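Side-chain contacts in Oxidored_FMN domain-containing protein ([Pseudomonas] geniculata N1, PDB 6L6J), which probably oxidises the amine 6-hydroxypseudooxynicotine with the help of bound FMN and a [4Fe-4S] cluster, and also binds ADP: residues R540-G545 against N575-E580; K547-T552 against N606-D611. One frame throughout, in Å; residues are numbered along the deposited sequence.

Contact 1. Residues R540-G545 against N575-E580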
loop_
_atom_site.group_PDB
_atom_site.type_symbol
_atom_site.label_atom_id
_atom_site.label_comp_id
_atom_site.label_asym_id
_atom_site.label_seq_id
_atom_site.Cartn_x
_atom_site.Cartn_y
_atom_site.Cartn_z
ATOM N N ARG A 540 -20.363 -10.052 -4.415
ATOM C CA ARG A 540 -21.700 -9.418 -4.516
ATOM C C ARG A 540 -22.732 -10.473 -4.907
ATOM O O ARG A 540 -23.824 -10.484 -4.304
ATOM C CB ARG A 540 -21.658 -8.294 -5.552
ATOM C CG ARG A 540 -22.981 -7.584 -5.767
ATOM C CD ARG A 540 -23.267 -6.631 -4.632
ATOM N NE ARG A 540 -24.490 -5.887 -4.905
ATOM C CZ ARG A 540 -25.710 -6.215 -4.460
ATOM N NH1 ARG A 540 -25.890 -7.285 -3.685
ATOM N NH2 ARG A 540 -26.739 -5.438 -4.793
ATOM N N LEU A 541 -22.388 -11.325 -5.878
ATOM C CA LEU A 541 -23.315 -12.289 -6.513
ATOM C C LEU A 541 -23.555 -13.484 -5.595
ATOM O O LEU A 541 -24.714 -13.964 -5.522
ATOM C CB LEU A 541 -22.720 -12.766 -7.832
ATOM C CG LEU A 541 -22.760 -11.780 -8.993
ATOM C CD1 LEU A 541 -21.827 -12.258 -10.093
ATOM C CD2 LEU A 541 -24.176 -11.613 -9.534
ATOM N N ALA A 542 -22.512 -13.999 -4.949
ATOM C CA ALA A 542 -22.668 -15.131 -4.006
ATOM C C ALA A 542 -23.605 -14.665 -2.868
ATOM O O ALA A 542 -24.572 -15.405 -2.525
ATOM C CB ALA A 542 -21.321 -15.623 -3.517
ATOM N N ARG A 543 -23.402 -13.442 -2.381
ATOM C CA ARG A 543 -24.193 -12.835 -1.280
ATOM C C ARG A 543 -25.636 -12.547 -1.699
ATOM O O ARG A 543 -26.410 -12.249 -0.825
ATOM C CB ARG A 543 -23.597 -11.492 -0.840
ATOM C CG ARG A 543 -22.275 -11.606 -0.110
ATOM C CD ARG A 543 -21.931 -10.241 0.426
ATOM N NE ARG A 543 -20.506 -10.065 0.663
ATOM C CZ ARG A 543 -19.982 -9.100 1.403
ATOM N NH1 ARG A 543 -20.780 -8.216 1.981
ATOM N NH2 ARG A 543 -18.667 -9.033 1.553
ATOM N N ALA A 544 -25.940 -12.502 -2.993
ATOM C CA ALA A 544 -27.322 -12.331 -3.497
ATOM C C ALA A 544 -28.034 -13.693 -3.541
ATOM O O ALA A 544 -29.270 -13.695 -3.720
ATOM C CB ALA A 544 -27.306 -11.664 -4.844
ATOM N N GLY A 545 -27.288 -14.796 -3.373
ATOM C CA GLY A 545 -27.799 -16.176 -3.386
ATOM C C GLY A 545 -27.468 -16.921 -4.670
ATOM O O GLY A 545 -27.890 -18.101 -4.785
ATOM N N ASN A 575 -13.410 -19.525 -0.967
ATOM C CA ASN A 575 -13.593 -20.838 -0.294
ATOM C C ASN A 575 -14.709 -20.758 0.758
ATOM O O ASN A 575 -15.513 -21.689 0.829
ATOM C CB ASN A 575 -12.293 -21.330 0.341
ATOM C CG ASN A 575 -11.279 -21.715 -0.711
ATOM O OD1 ASN A 575 -11.640 -21.868 -1.881
ATOM N ND2 ASN A 575 -10.016 -21.804 -0.327
ATOM N N GLU A 576 -14.782 -19.674 1.522
ATOM C CA GLU A 576 -15.719 -19.552 2.666
ATOM C C GLU A 576 -17.135 -19.377 2.112
ATOM O O GLU A 576 -18.055 -20.038 2.642
ATOM C CB GLU A 576 -15.263 -18.459 3.643
ATOM C CG GLU A 576 -14.030 -18.870 4.471
ATOM C CD GLU A 576 -13.343 -17.772 5.291
ATOM O OE1 GLU A 576 -13.932 -16.660 5.432
ATOM O OE2 GLU A 576 -12.220 -18.019 5.798
ATOM N N ALA A 577 -17.295 -18.585 1.047
ATOM C CA ALA A 577 -18.601 -18.302 0.386
ATOM C C ALA A 577 -19.012 -19.454 -0.550
ATOM O O ALA A 577 -20.096 -19.376 -1.136
ATOM C CB ALA A 577 -18.500 -17.009 -0.395
ATOM N N GLY A 578 -18.168 -20.478 -0.709
ATOM C CA GLY A 578 -18.355 -21.526 -1.719
ATOM C C GLY A 578 -18.480 -20.930 -3.110
ATOM O O GLY A 578 -19.452 -21.304 -3.824
ATOM N N ILE A 579 -17.546 -20.028 -3.447
ATOM C CA ILE A 579 -17.289 -19.515 -4.821
ATOM C C ILE A 579 -16.235 -20.438 -5.458
ATOM O O ILE A 579 -15.095 -20.552 -4.947
ATOM C CB ILE A 579 -16.886 -18.016 -4.823
ATOM C CG1 ILE A 579 -18.066 -17.106 -4.455
ATOM C CG2 ILE A 579 -16.264 -17.593 -6.162
ATOM C CD1 ILE A 579 -17.747 -15.608 -4.480
ATOM N N GLU A 580 -16.631 -21.099 -6.537
ATOM C CA GLU A 580 -15.759 -21.975 -7.357
ATOM C C GLU A 580 -14.640 -21.119 -7.980
ATOM O O GLU A 580 -14.946 -20.025 -8.541
ATOM C CB GLU A 580 -16.596 -22.653 -8.436
ATOM C CG GLU A 580 -16.137 -24.050 -8.763
ATOM C CD GLU A 580 -16.337 -25.033 -7.622
ATOM O OE1 GLU A 580 -15.428 -25.899 -7.435
ATOM O OE2 GLU A 580 -17.409 -24.946 -6.937
#
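Ala542 and Ile579 meet through carbon atoms alone. The methyl of Ala542 points at the segment 575-580 and lands alongside the outer part of the Ile579 chain. Its CB lies 3.7 Å from Ile579 CG1 and equally close to Ile579 CD1. The long branch of Ile579 reaches this methyl because CG1 stands anti to its own carbonyl carbon and beside the backbone N (chi1 -70°). From there CD1 continues the chain in an extended form (chi2 -178°). Ala577 adds a looser approach, methyl to methyl, with its CB 4.4 Å from Ala542 CB.

The backbones of Ala542 and Ala577 come near one another, with their CA atoms 6.8 Å apart. Gly545 and Gly578, both at positive phi, each belong to a Schellman motif. Gly578 turns the chain so that Ile579 follows on the same side as Ala577. Val548 of strand 547-552 also touches Ala542 and Ile579, so these two residues share a neighbour on the sheet.

The segments bury 88 Å² between them. With small methyls and one isoleucine branch, the contact is apolar and depends on shape, not on directed bonds.

Contact 2. Residues K547-T552 against N606-D611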
loop_
_atom_site.group_PDB
_atom_site.type_symbol
_atom_site.label_atom_id
_atom_site.label_comp_id
_atom_site.label_asym_id
_atom_site.label_seq_id
_atom_site.Cartn_x
_atom_site.Cartn_y
_atom_site.Cartn_z
ATOM N N LYS A 547 -25.055 -19.135 -7.077
ATOM C CA LYS A 547 -23.867 -20.021 -7.080
ATOM C C LYS A 547 -22.879 -19.438 -8.098
ATOM O O LYS A 547 -23.203 -19.459 -9.296
ATOM C CB LYS A 547 -24.268 -21.464 -7.397
ATOM C CG LYS A 547 -23.122 -22.407 -7.757
ATOM C CD LYS A 547 -22.248 -22.826 -6.589
ATOM C CE LYS A 547 -20.864 -23.280 -7.021
ATOM N NZ LYS A 547 -20.107 -23.919 -5.916
ATOM N N VAL A 548 -21.736 -18.922 -7.620
ATOM C CA VAL A 548 -20.690 -18.274 -8.465
ATOM C C VAL A 548 -19.547 -19.258 -8.745
ATOM O O VAL A 548 -19.064 -19.885 -7.783
ATOM C CB VAL A 548 -20.159 -16.974 -7.822
ATOM C CG1 VAL A 548 -19.129 -16.295 -8.712
ATOM C CG2 VAL A 548 -21.284 -16.007 -7.509
ATOM N N THR A 549 -19.113 -19.326 -10.008
ATOM C CA THR A 549 -17.779 -19.841 -10.401
ATOM C C THR A 549 -16.918 -18.672 -10.909
ATOM O O THR A 549 -17.300 -18.024 -11.899
ATOM C CB THR A 549 -17.885 -20.960 -11.449
ATOM O OG1 THR A 549 -18.526 -22.096 -10.875
ATOM C CG2 THR A 549 -16.551 -21.435 -11.974
ATOM N N TYR A 550 -15.771 -18.432 -10.282
ATOM C CA TYR A 550 -14.771 -17.431 -10.751
ATOM C C TYR A 550 -13.814 -18.135 -11.715
ATOM O O TYR A 550 -13.193 -19.146 -11.296
ATOM C CB TYR A 550 -14.005 -16.808 -9.574
ATOM C CG TYR A 550 -12.792 -16.018 -9.988
ATOM C CD1 TYR A 550 -11.547 -16.618 -10.135
ATOM C CD2 TYR A 550 -12.895 -14.669 -10.273
ATOM C CE1 TYR A 550 -10.438 -15.885 -10.519
ATOM C CE2 TYR A 550 -11.792 -13.925 -10.660
ATOM C CZ TYR A 550 -10.564 -14.537 -10.795
ATOM O OH TYR A 550 -9.493 -13.801 -11.203
ATOM N N VAL A 551 -13.699 -17.614 -12.946
ATOM C CA VAL A 551 -12.940 -18.244 -14.073
ATOM C C VAL A 551 -11.925 -17.224 -14.583
ATOM O O VAL A 551 -12.395 -16.115 -14.956
ATOM C CB VAL A 551 -13.884 -18.677 -15.211
ATOM C CG1 VAL A 551 -13.128 -19.307 -16.378
ATOM C CG2 VAL A 551 -14.989 -19.608 -14.739
ATOM N N THR A 552 -10.620 -17.552 -14.595
ATOM C CA THR A 552 -9.591 -16.683 -15.222
ATOM C C THR A 552 -8.659 -17.472 -16.160
ATOM O O THR A 552 -8.472 -18.692 -15.957
ATOM C CB THR A 552 -8.767 -15.913 -14.183
ATOM O OG1 THR A 552 -7.920 -15.061 -14.967
ATOM C CG2 THR A 552 -7.951 -16.808 -13.263
ATOM N N ASN A 606 -14.471 -28.312 -22.120
ATOM C CA ASN A 606 -15.441 -28.517 -21.019
ATOM C C ASN A 606 -16.687 -27.678 -21.284
ATOM O O ASN A 606 -16.550 -26.610 -21.897
ATOM C CB ASN A 606 -14.831 -28.113 -19.682
ATOM C CG ASN A 606 -14.320 -29.304 -18.916
ATOM O OD1 ASN A 606 -13.143 -29.661 -19.019
ATOM N ND2 ASN A 606 -15.225 -29.940 -18.190
ATOM N N GLU A 607 -17.848 -28.137 -20.812
ATOM C CA GLU A 607 -19.071 -27.299 -20.709
ATOM C C GLU A 607 -19.349 -27.033 -19.223
ATOM O O GLU A 607 -19.300 -27.986 -18.419
ATOM C CB GLU A 607 -20.249 -27.942 -21.445
ATOM C CG GLU A 607 -20.404 -27.482 -22.890
ATOM C CD GLU A 607 -21.847 -27.372 -23.375
ATOM O OE1 GLU A 607 -22.640 -26.693 -22.692
ATOM O OE2 GLU A 607 -22.178 -27.962 -24.432
ATOM N N MET A 608 -19.584 -25.763 -18.890
ATOM C CA MET A 608 -20.040 -25.308 -17.557
ATOM C C MET A 608 -21.456 -24.754 -17.708
ATOM O O MET A 608 -21.675 -23.885 -18.570
ATOM C CB MET A 608 -19.138 -24.205 -16.996
ATOM C CG MET A 608 -17.678 -24.616 -16.850
ATOM S SD MET A 608 -16.651 -23.380 -15.990
ATOM C CE MET A 608 -15.190 -24.388 -15.747
ATOM N N ALA A 609 -22.383 -25.243 -16.891
ATOM C CA ALA A 609 -23.733 -24.668 -16.762
ATOM C C ALA A 609 -23.565 -23.233 -16.244
ATOM O O ALA A 609 -22.630 -22.981 -15.460
ATOM C CB ALA A 609 -24.575 -25.538 -15.866
ATOM N N ALA A 610 -24.394 -22.309 -16.713
ATOM C CA ALA A 610 -24.310 -20.887 -16.344
ATOM C C ALA A 610 -25.603 -20.174 -16.753
ATOM O O ALA A 610 -25.783 -19.933 -17.956
ATOM C CB ALA A 610 -23.093 -20.280 -16.992
ATOM N N ASP A 611 -26.456 -19.851 -15.784
ATOM C CA ASP A 611 -27.727 -19.141 -16.046
ATOM C C ASP A 611 -27.391 -17.683 -16.368
ATOM O O ASP A 611 -28.072 -17.095 -17.225
ATOM C CB ASP A 611 -28.695 -19.362 -14.886
ATOM C CG ASP A 611 -29.112 -20.821 -14.757
ATOM O OD1 ASP A 611 -29.512 -21.410 -15.806
ATOM O OD2 ASP A 611 -29.008 -21.366 -13.626
#
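In Met608, CG is turned beside the backbone N (chi1 -59°) and the chain then runs out nearly straight (chi2 -173°), which brings the sulfur to Val551 and Thr549 of strand 547-552. On that strand, the chi1 of Val551 (179°) places CG2 on the side of the sulfur. Val551 CG2 lies 4.3 Å from Met608 SD. Thr549 is two residues earlier, on the same face of the strand. It offers its methyl, and Thr549 CG2 stands 4.5 Å from Met608 SD, at the limit of contact.

The thioether therefore sits across two methyl groups. The backbones stay well apart. The nearest CA atoms, those of Thr549 and Ala610, are 8.9 Å from each other, so the strands are not paired as neighbours in a sheet. Val582 of strand 580-582 touches Thr549, Val551 and Met608, and Ile524 of strand 522-527 also meets Met608. Met608 thus lies over the face of the mixed sheet from the three-stranded antiparallel sheet.

Only 75 Å² is buried between the segments. The touch is loose and apolar, and a single long side chain makes it from the side of the antiparallel sheet.

Overall arrangement
Both contacts lie in the OYE-like second alpha/beta domain, away from the cofactor sites. After the N-terminal barrel and the Rossmann-like region, helix 533-542 leads into strand 547-552. The chain then passes through helix 567-577, whose end returns to 540-545 and closes the loop of contact 1. It goes on through strands 580-582, 585-590 and 594-599 to 605-609, where contact 2 closes a longer loop. The two loops cross, since their segments alternate along the chain. Strand 547-552 is the shared element: Glu580 of contact 1 probably pairs with Val548 through the backbone. Helix 533-542 packs on one face of this strand, and Met608 of the antiparallel sheet meets the other.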